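PDB 3E8O: ABM domain-containing protein from Deinococcus radiodurans, which is of unknown function but has the ferredoxin-like fold of the antibiotic biosynthesis monooxygenase family and may act as an oxidoreductase. Local coordinates for residues Asp51-Tyr56 with Glu72-Leu77; Val20-Thr25 with Ile106-Ala111. All blocks are in the same frame, centred on the assembly; numbering follows the deposited sequence.

Contact 1: Asp51-Tyr56 with Glu72-Leu77; sequences DGCLLY and EHWDNL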
ATOM      1  N   ASP A  51      -2.068 -13.327 -15.330  1.00 13.20           N
ATOM      2  CA  ASP A  51      -3.170 -12.741 -16.051  1.00 12.40           C
ATOM      3  C   ASP A  51      -3.976 -11.815 -15.120  1.00 11.28           C
ATOM      4  O   ASP A  51      -4.366 -12.196 -14.008  1.00 12.24           O
ATOM      5  CB  ASP A  51      -4.122 -13.846 -16.593  1.00 13.72           C
ATOM      6  CG  ASP A  51      -3.488 -14.728 -17.664  1.00 21.44           C
ATOM      7  OD1 ASP A  51      -2.462 -14.296 -18.289  1.00 21.74           O
ATOM      8  OD2 ASP A  51      -4.047 -15.847 -17.898  1.00 22.46           O
ATOM      9  N   GLY A  52      -4.226 -10.624 -15.613  1.00 10.00           N
ATOM     10  CA  GLY A  52      -5.058  -9.677 -14.905  1.00  9.74           C
ATOM     11  C   GLY A  52      -4.412  -8.923 -13.777  1.00 10.42           C
ATOM     12  O   GLY A  52      -5.068  -8.094 -13.182  1.00 11.00           O
ATOM     13  N   CYS A  53      -3.139  -9.217 -13.459  1.00 10.74           N
ATOM     14  CA  CYS A  53      -2.447  -8.526 -12.374  1.00 11.19           C
ATOM     15  C   CYS A  53      -1.914  -7.210 -12.879  1.00 11.41           C
ATOM     16  O   CYS A  53      -0.961  -7.175 -13.681  1.00 13.84           O
ATOM     17  CB  CYS A  53      -1.334  -9.367 -11.757  1.00 12.41           C
ATOM     18  SG  CYS A  53      -0.636  -8.538 -10.347  1.00 14.45           S
ATOM     19  N   LEU A  54      -2.515  -6.125 -12.393  1.00 10.96           N
ATOM     20  CA  LEU A  54      -2.109  -4.783 -12.828  1.00 11.38           C
ATOM     21  C   LEU A  54      -1.097  -4.146 -11.880  1.00 11.76           C
ATOM     22  O   LEU A  54      -0.327  -3.295 -12.266  1.00 15.05           O
ATOM     23  CB  LEU A  54      -3.315  -3.894 -12.981  1.00 11.01           C
ATOM     24  CG  LEU A  54      -4.406  -4.371 -13.947  1.00 12.91           C
ATOM     25  CD1 LEU A  54      -5.663  -3.539 -13.881  1.00 13.90           C
ATOM     26  CD2 LEU A  54      -3.826  -4.461 -15.380  1.00 15.59           C
ATOM     27  N   LEU A  55      -1.096  -4.602 -10.645  1.00 10.23           N
ATOM     28  CA  LEU A  55      -0.176  -4.084  -9.625  1.00  9.92           C
ATOM     29  C   LEU A  55      -0.086  -5.095  -8.493  1.00  9.54           C
ATOM     30  O   LEU A  55      -1.090  -5.646  -8.063  1.00  9.83           O
ATOM     31  CB  LEU A  55      -0.689  -2.782  -9.021  1.00 11.66           C
ATOM     32  CG  LEU A  55       0.272  -2.055  -8.070  1.00 12.30           C
ATOM     33  CD1 LEU A  55       1.488  -1.492  -8.804  1.00 15.64           C
ATOM     34  CD2 LEU A  55      -0.491  -0.956  -7.337  1.00 16.26           C
ATOM     35  N   TYR A  56       1.113  -5.325  -8.012  1.00  9.31           N
ATOM     36  CA  TYR A  56       1.334  -6.160  -6.808  1.00  9.68           C
ATOM     37  C   TYR A  56       2.594  -5.659  -6.131  1.00 10.41           C
ATOM     38  O   TYR A  56       3.696  -5.842  -6.616  1.00 11.90           O
ATOM     39  CB  TYR A  56       1.455  -7.638  -7.169  1.00  9.72           C
ATOM     40  CG  TYR A  56       1.262  -8.565  -5.994  1.00 10.16           C
ATOM     41  CD1 TYR A  56       2.251  -8.777  -5.085  1.00 12.44           C
ATOM     42  CD2 TYR A  56       0.107  -9.313  -5.858  1.00 11.06           C
ATOM     43  CE1 TYR A  56       2.078  -9.631  -4.015  1.00 12.48           C
ATOM     44  CE2 TYR A  56      -0.066 -10.178  -4.822  1.00 11.98           C
ATOM     45  CZ  TYR A  56       0.924 -10.355  -3.895  1.00 10.33           C
ATOM     46  OH  TYR A  56       0.829 -11.200  -2.815  1.00 13.86           O
ATOM     47  N   GLU A  72      -2.600  -4.702  -4.102  1.00  8.88           N
ATOM     48  CA  GLU A  72      -2.825  -5.350  -5.397  1.00  8.98           C
ATOM     49  C   GLU A  72      -3.934  -4.676  -6.172  1.00  8.49           C
ATOM     50  O   GLU A  72      -4.925  -4.283  -5.601  1.00  9.60           O
ATOM     51  CB  GLU A  72      -3.238  -6.847  -5.226  1.00  9.32           C
ATOM     52  CG  GLU A  72      -2.514  -7.603  -4.142  1.00 10.34           C
ATOM     53  CD  GLU A  72      -3.009  -8.993  -3.850  1.00  9.93           C
ATOM     54  OE1 GLU A  72      -3.516  -9.663  -4.783  1.00 11.03           O
ATOM     55  OE2 GLU A  72      -2.837  -9.449  -2.680  1.00 11.93           O
ATOM     56  N   HIS A  73      -3.746  -4.602  -7.485  1.00  9.27           N
ATOM     57  CA  HIS A  73      -4.797  -4.167  -8.408  1.00 10.00           C
ATOM     58  C   HIS A  73      -4.991  -5.260  -9.437  1.00  9.47           C
ATOM     59  O   HIS A  73      -4.038  -5.723 -10.040  1.00 11.22           O
ATOM     60  CB  HIS A  73      -4.454  -2.864  -9.146  1.00 10.12           C
ATOM     61  CG  HIS A  73      -4.303  -1.683  -8.265  1.00 11.18           C
ATOM     62  ND1 HIS A  73      -3.913  -0.463  -8.772  1.00 12.51           N
ATOM     63  CD2 HIS A  73      -4.452  -1.519  -6.925  1.00 10.52           C
ATOM     64  CE1 HIS A  73      -3.866   0.409  -7.777  1.00 12.51           C
ATOM     65  NE2 HIS A  73      -4.175  -0.205  -6.648  1.00 12.65           N
ATOM     66  N   TRP A  74      -6.227  -5.715  -9.568  1.00  9.00           N
ATOM     67  CA  TRP A  74      -6.637  -6.787 -10.504  1.00 10.03           C
ATOM     68  C   TRP A  74      -7.620  -6.245 -11.500  1.00 11.04           C
ATOM     69  O   TRP A  74      -8.498  -5.450 -11.177  1.00 10.20           O
ATOM     70  CB  TRP A  74      -7.273  -7.956  -9.718  1.00 11.72           C
ATOM     71  CG  TRP A  74      -6.257  -8.692  -8.880  1.00 10.74           C
ATOM     72  CD1 TRP A  74      -5.965  -8.469  -7.564  1.00 10.86           C
ATOM     73  CD2 TRP A  74      -5.350  -9.700  -9.328  1.00 10.78           C
ATOM     74  NE1 TRP A  74      -4.907  -9.254  -7.176  1.00 10.99           N
ATOM     75  CE2 TRP A  74      -4.520 -10.036  -8.235  1.00 11.12           C
ATOM     76  CE3 TRP A  74      -5.145 -10.344 -10.554  1.00 11.23           C
ATOM     77  CZ2 TRP A  74      -3.512 -10.963  -8.328  1.00 13.03           C
ATOM     78  CZ3 TRP A  74      -4.135 -11.273 -10.632  1.00 11.48           C
ATOM     79  CH2 TRP A  74      -3.340 -11.567  -9.548  1.00 13.16           C
ATOM     80  N   ASP A  75      -7.540  -6.745 -12.721  1.00 10.92           N
ATOM     81  CA  ASP A  75      -8.409  -6.239 -13.786  1.00 12.31           C
ATOM     82  C   ASP A  75      -9.870  -6.450 -13.471  1.00 12.37           C
ATOM     83  O   ASP A  75     -10.707  -5.662 -13.811  1.00 14.22           O
ATOM     84  CB  ASP A  75      -8.069  -6.899 -15.111  1.00 15.48           C
ATOM     85  CG  ASP A  75      -8.863  -6.340 -16.217  1.00 23.37           C
ATOM     86  OD1 ASP A  75      -8.629  -5.160 -16.572  1.00 31.27           O
ATOM     87  OD2 ASP A  75      -9.779  -7.059 -16.666  1.00 24.95           O
ATOM     88  N   ASN A  76     -10.160  -7.589 -12.834  1.00 12.61           N
ATOM     89  CA  ASN A  76     -11.530  -7.930 -12.465  1.00 12.63           C
ATOM     90  C   ASN A  76     -11.506  -8.976 -11.377  1.00 12.10           C
ATOM     91  O   ASN A  76     -10.472  -9.573 -11.068  1.00 12.16           O
ATOM     92  CB  ASN A  76     -12.331  -8.384 -13.678  1.00 13.71           C
ATOM     93  CG  ASN A  76     -11.667  -9.522 -14.403  1.00 15.69           C
ATOM     94  OD1 ASN A  76     -11.642 -10.627 -13.915  1.00 21.38           O
ATOM     95  ND2 ASN A  76     -11.042  -9.235 -15.539  1.00 24.42           N
ATOM     96  N   LEU A  77     -12.662  -9.155 -10.757  1.00 14.32           N
ATOM     97  CA  LEU A  77     -12.813 -10.120  -9.676  1.00 14.42           C
ATOM     98  C   LEU A  77     -12.474 -11.532 -10.073  1.00 14.75           C
ATOM     99  O   LEU A  77     -11.866 -12.270  -9.311  1.00 14.39           O
ATOM    100  CB  LEU A  77     -14.211 -10.111  -9.074  1.00 16.61           C
ATOM    101  CG  LEU A  77     -14.504  -9.036  -8.065  1.00 20.83           C
ATOM    102  CD1 LEU A  77     -16.027  -9.003  -7.742  1.00 24.51           C
ATOM    103  CD2 LEU A  77     -13.699  -9.242  -6.789  1.00 20.81           C
TER

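Contact 2: Val20-Thr25 with Ile106-Ala111; sequences VISHGT and ITAYEA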
ATOM      1  N   VAL A  20     -10.304  -4.142  -9.352  1.00 11.04           N
ATOM      2  CA  VAL A  20     -10.429  -4.508  -7.930  1.00  9.76           C
ATOM      3  C   VAL A  20      -9.122  -4.177  -7.228  1.00  9.07           C
ATOM      4  O   VAL A  20      -8.033  -4.487  -7.727  1.00 10.96           O
ATOM      5  CB  VAL A  20     -10.696  -6.016  -7.754  1.00 11.12           C
ATOM      6  CG1 VAL A  20     -10.846  -6.402  -6.292  1.00 13.72           C
ATOM      7  CG2 VAL A  20     -11.943  -6.404  -8.562  1.00 14.77           C
ATOM      8  N   ILE A  21      -9.246  -3.557  -6.065  1.00  9.17           N
ATOM      9  CA  ILE A  21      -8.105  -3.224  -5.220  1.00 10.12           C
ATOM     10  C   ILE A  21      -8.120  -4.119  -4.014  1.00 11.44           C
ATOM     11  O   ILE A  21      -9.149  -4.252  -3.360  1.00 13.39           O
ATOM     12  CB  ILE A  21      -8.202  -1.790  -4.749  1.00 11.37           C
ATOM     13  CG1 ILE A  21      -8.077  -0.817  -5.939  1.00 14.91           C
ATOM     14  CG2 ILE A  21      -7.172  -1.535  -3.636  1.00 14.11           C
ATOM     15  CD1 ILE A  21      -8.370   0.655  -5.552  1.00 19.47           C
ATOM     16  N   SER A  22      -6.986  -4.749  -3.742  1.00  9.73           N
ATOM     17  CA  SER A  22      -6.811  -5.563  -2.509  1.00 10.44           C
ATOM     18  C   SER A  22      -5.838  -4.867  -1.572  1.00 11.10           C
ATOM     19  O   SER A  22      -4.798  -4.341  -2.009  1.00 11.24           O
ATOM     20  CB  SER A  22      -6.223  -6.929  -2.867  1.00 13.38           C
ATOM     21  OG  SER A  22      -6.297  -7.873  -1.808  1.00 18.09           O
ATOM     22  N   HIS A  23      -6.152  -4.885  -0.280  1.00 10.73           N
ATOM     23  CA  HIS A  23      -5.291  -4.342   0.793  1.00 10.21           C
ATOM     24  C   HIS A  23      -5.097  -5.410   1.844  1.00  9.54           C
ATOM     25  O   HIS A  23      -6.063  -5.947   2.398  1.00 10.89           O
ATOM     26  CB  HIS A  23      -5.929  -3.087   1.404  1.00 10.96           C
ATOM     27  CG  HIS A  23      -5.189  -2.528   2.573  1.00 13.92           C
ATOM     28  ND1 HIS A  23      -3.923  -2.006   2.455  1.00 17.68           N
ATOM     29  CD2 HIS A  23      -5.489  -2.509   3.900  1.00 15.88           C
ATOM     30  CE1 HIS A  23      -3.506  -1.612   3.651  1.00 19.14           C
ATOM     31  NE2 HIS A  23      -4.445  -1.905   4.543  1.00 18.54           N
ATOM     32  N   GLY A  24      -3.835  -5.775   2.043  1.00  9.26           N
ATOM     33  CA  GLY A  24      -3.487  -6.800   3.015  1.00 10.02           C
ATOM     34  C   GLY A  24      -2.439  -6.332   3.965  1.00  9.58           C
ATOM     35  O   GLY A  24      -1.541  -5.546   3.619  1.00 10.65           O
ATOM     36  N   THR A  25      -2.573  -6.804   5.199  1.00  8.96           N
ATOM     37  CA  THR A  25      -1.593  -6.520   6.230  1.00 10.32           C
ATOM     38  C   THR A  25      -1.230  -7.831   6.950  1.00  9.24           C
ATOM     39  O   THR A  25      -2.024  -8.769   7.053  1.00 10.02           O
ATOM     40  CB  THR A  25      -2.099  -5.500   7.226  1.00 10.72           C
ATOM     41  OG1 THR A  25      -3.323  -5.954   7.840  1.00 12.67           O
ATOM     42  CG2 THR A  25      -2.341  -4.136   6.511  1.00 14.64           C
ATOM     43  N   ILE A 106      -6.649  -9.866   4.452  1.00  9.23           N
ATOM     44  CA  ILE A 106      -6.804  -9.225   3.135  1.00  8.29           C
ATOM     45  C   ILE A 106      -8.265  -8.943   2.862  1.00  9.79           C
ATOM     46  O   ILE A 106      -9.122  -9.797   3.079  1.00 10.03           O
ATOM     47  CB  ILE A 106      -6.251 -10.141   2.012  1.00  9.55           C
ATOM     48  CG1 ILE A 106      -4.774 -10.529   2.219  1.00 11.47           C
ATOM     49  CG2 ILE A 106      -6.409  -9.493   0.617  1.00 11.64           C
ATOM     50  CD1 ILE A 106      -4.236 -11.520   1.155  1.00 12.50           C
ATOM     51  N   THR A 107      -8.511  -7.709   2.461  1.00 10.55           N
ATOM     52  CA  THR A 107      -9.865  -7.237   2.069  1.00  9.65           C
ATOM     53  C   THR A 107      -9.715  -6.582   0.698  1.00  9.18           C
ATOM     54  O   THR A 107      -8.767  -5.880   0.466  1.00 10.61           O
ATOM     55  CB  THR A 107     -10.447  -6.240   3.108  1.00 10.34           C
ATOM     56  OG1 THR A 107     -10.263  -6.792   4.417  1.00 11.60           O
ATOM     57  CG2 THR A 107     -11.944  -5.938   2.793  1.00 11.04           C
ATOM     58  N   ALA A 108     -10.669  -6.849  -0.167  1.00 10.85           N
ATOM     59  CA  ALA A 108     -10.693  -6.310  -1.538  1.00  8.94           C
ATOM     60  C   ALA A 108     -11.918  -5.436  -1.712  1.00 11.49           C
ATOM     61  O   ALA A 108     -12.915  -5.585  -1.005  1.00 12.22           O
ATOM     62  CB  ALA A 108     -10.659  -7.419  -2.572  1.00 10.61           C
ATOM     63  N   TYR A 109     -11.844  -4.585  -2.731  1.00 10.57           N
ATOM     64  CA  TYR A 109     -12.916  -3.618  -3.024  1.00 11.34           C
ATOM     65  C   TYR A 109     -12.944  -3.365  -4.514  1.00 10.90           C
ATOM     66  O   TYR A 109     -11.907  -3.157  -5.121  1.00 11.59           O
ATOM     67  CB  TYR A 109     -12.662  -2.242  -2.344  1.00 12.36           C
ATOM     68  CG  TYR A 109     -12.346  -2.319  -0.873  1.00 12.42           C
ATOM     69  CD1 TYR A 109     -11.054  -2.565  -0.429  1.00 11.48           C
ATOM     70  CD2 TYR A 109     -13.329  -2.135   0.072  1.00 12.37           C
ATOM     71  CE1 TYR A 109     -10.758  -2.662   0.912  1.00 12.33           C
ATOM     72  CE2 TYR A 109     -13.040  -2.237   1.417  1.00 13.81           C
ATOM     73  CZ  TYR A 109     -11.755  -2.510   1.838  1.00 12.71           C
ATOM     74  OH  TYR A 109     -11.497  -2.580   3.196  1.00 14.92           O
ATOM     75  N   GLU A 110     -14.125  -3.422  -5.110  1.00 11.41           N
ATOM     76  CA  GLU A 110     -14.270  -2.977  -6.498  1.00 12.50           C
ATOM     77  C   GLU A 110     -14.045  -1.478  -6.498  1.00 12.12           C
ATOM     78  O   GLU A 110     -14.487  -0.735  -5.611  1.00 14.61           O
ATOM     79  CB  GLU A 110     -15.633  -3.337  -7.069  1.00 13.72           C
ATOM     80  CG  GLU A 110     -15.698  -4.830  -7.291  1.00 17.47           C
ATOM     81  CD  GLU A 110     -16.874  -5.290  -8.108  1.00 27.77           C
ATOM     82  OE1 GLU A 110     -17.996  -5.144  -7.606  1.00 31.06           O
ATOM     83  OE2 GLU A 110     -16.676  -5.817  -9.226  1.00 26.65           O
ATOM     84  N   ALA A 111     -13.341  -1.034  -7.518  1.00 11.90           N
ATOM     85  CA  ALA A 111     -12.924   0.360  -7.670  1.00 13.69           C
ATOM     86  C   ALA A 111     -13.643   1.038  -8.800  1.00 15.24           C
ATOM     87  O   ALA A 111     -13.881   0.447  -9.835  1.00 17.26           O
ATOM     88  CB  ALA A 111     -11.390   0.417  -7.931  1.00 14.90           C
TER
HETATM   89  O   HOH W   1      -7.479  -5.502   4.713  1.00 24.75           O

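Contact 1: Asp51-Tyr56 with Glu72-Leu77
Leu55 lays its CD2 methyl over the centre of the His73 ring, 3.7 Å from the ring centroid and 10° off the normal, a CH-pi contact between side chains that point the same way. CG of Leu55 stands anti to the backbone N (chi1 -173°), beside the carbonyl carbon, and chi2 of 68° then directs a branch over the ring. On the other face of the hairpin, Cys53 SG sits over the six-membered ring of Trp74, 4.3 Å from its centroid and offset toward the rim, a sulfur-aromatic contact, while Asp51 O meets the indole edge in its plane. Next along this face, Tyr56 and Glu72 lie side by side, with CE2 of Tyr56 3.3 Å from CD of Glu72. Trp74 NE1 donates to Glu72 OE1 on its anti side at 2.8 Å, the acceptor lying in the indole plane.

The backbone shows a classic beta bulge: Leu54 and Leu55 both face His73, whose O accepts from Leu54 N at 2.8 Å and from Leu55 N at 3.2 Å. Beyond it, Asp75 N bonds to Gly52 O as the strand gives way to the helix capped by Asn76.

The tryptophan bond limits rotation of the buried Glu72 carboxylate. An unidentified molecule, probably from the crystallisation liquor, is hydrogen-bonded to Tyr56 OH and lies beside Glu72, which may mark a binding site on this face.

Contact 2: Val20-Thr25 with Ile106-Ala111
Val20 CG1, anti to the backbone N (chi1 -179°), reaches Ala108 CB at 3.9 Å across two antiparallel strands, on the face that also carries Ser22 and Ile106. Gly24 lies opposite Ile106, its CA 4.0 Å from Ile106 CG1. On the other face, Ile21 CD1 reaches past its paired partner Tyr109 to Ala111 CB, 3.9 Å away.

Two pairs of backbone bonds set this register. His23 N to Thr107 O is 2.9 Å and nearly straight (174° at the hydrogen), and Thr107 N returns a bond to His23 O of 3.0 Å. In the Ile21-Tyr109 pair, Ile21 N to Tyr109 O is also close to linear, whereas Tyr109 N to Ile21 O is more bent (144°). CA-H...O contacts supplement these bonds, such as Ala108 CA to Ile21 O at 3.2 Å. A water donates to His23 O at 2.7 Å and also hydrogen-bonds Thr107 OG1, tying the backbone of one strand to a side chain of the other.

Further out, Met80 of helix 77-84 packs on Val20 and Ala108. Ile106, Thr107 and Ala108 pair with an antiparallel strand of the second subunit, and His23 meets His73 of that subunit edge-to-face. Paired on both sides, strand 105-110 continues the sheet across the dimer interface, while Val20 and Ala108 face the helix layer and His23 O gains a second, water-borne donor.

The centres of contact 1 and contact 2 are about 10 Å apart in one four-stranded antiparallel sheet, ordered 53-61, 67-74, 20-27, 105-110. Contact 1 joins the first two strands as a local hairpin; contact 2 joins the last two across 80 intervening residues, so contact 1 is nested within the loop it closes. Strands 67-74 and 20-27 bridge them through probable hydrogen bonds, Ser22 N to Glu72 O at 2.8 Å and Trp74 N to Val20 O at 2.9 Å. Together the contacts take in all four strands of this chain's sheet, whose strand 105-110 pairs on with the second subunit, and both touch that subunit, linking the hairpin and the closing strand to dimer formation.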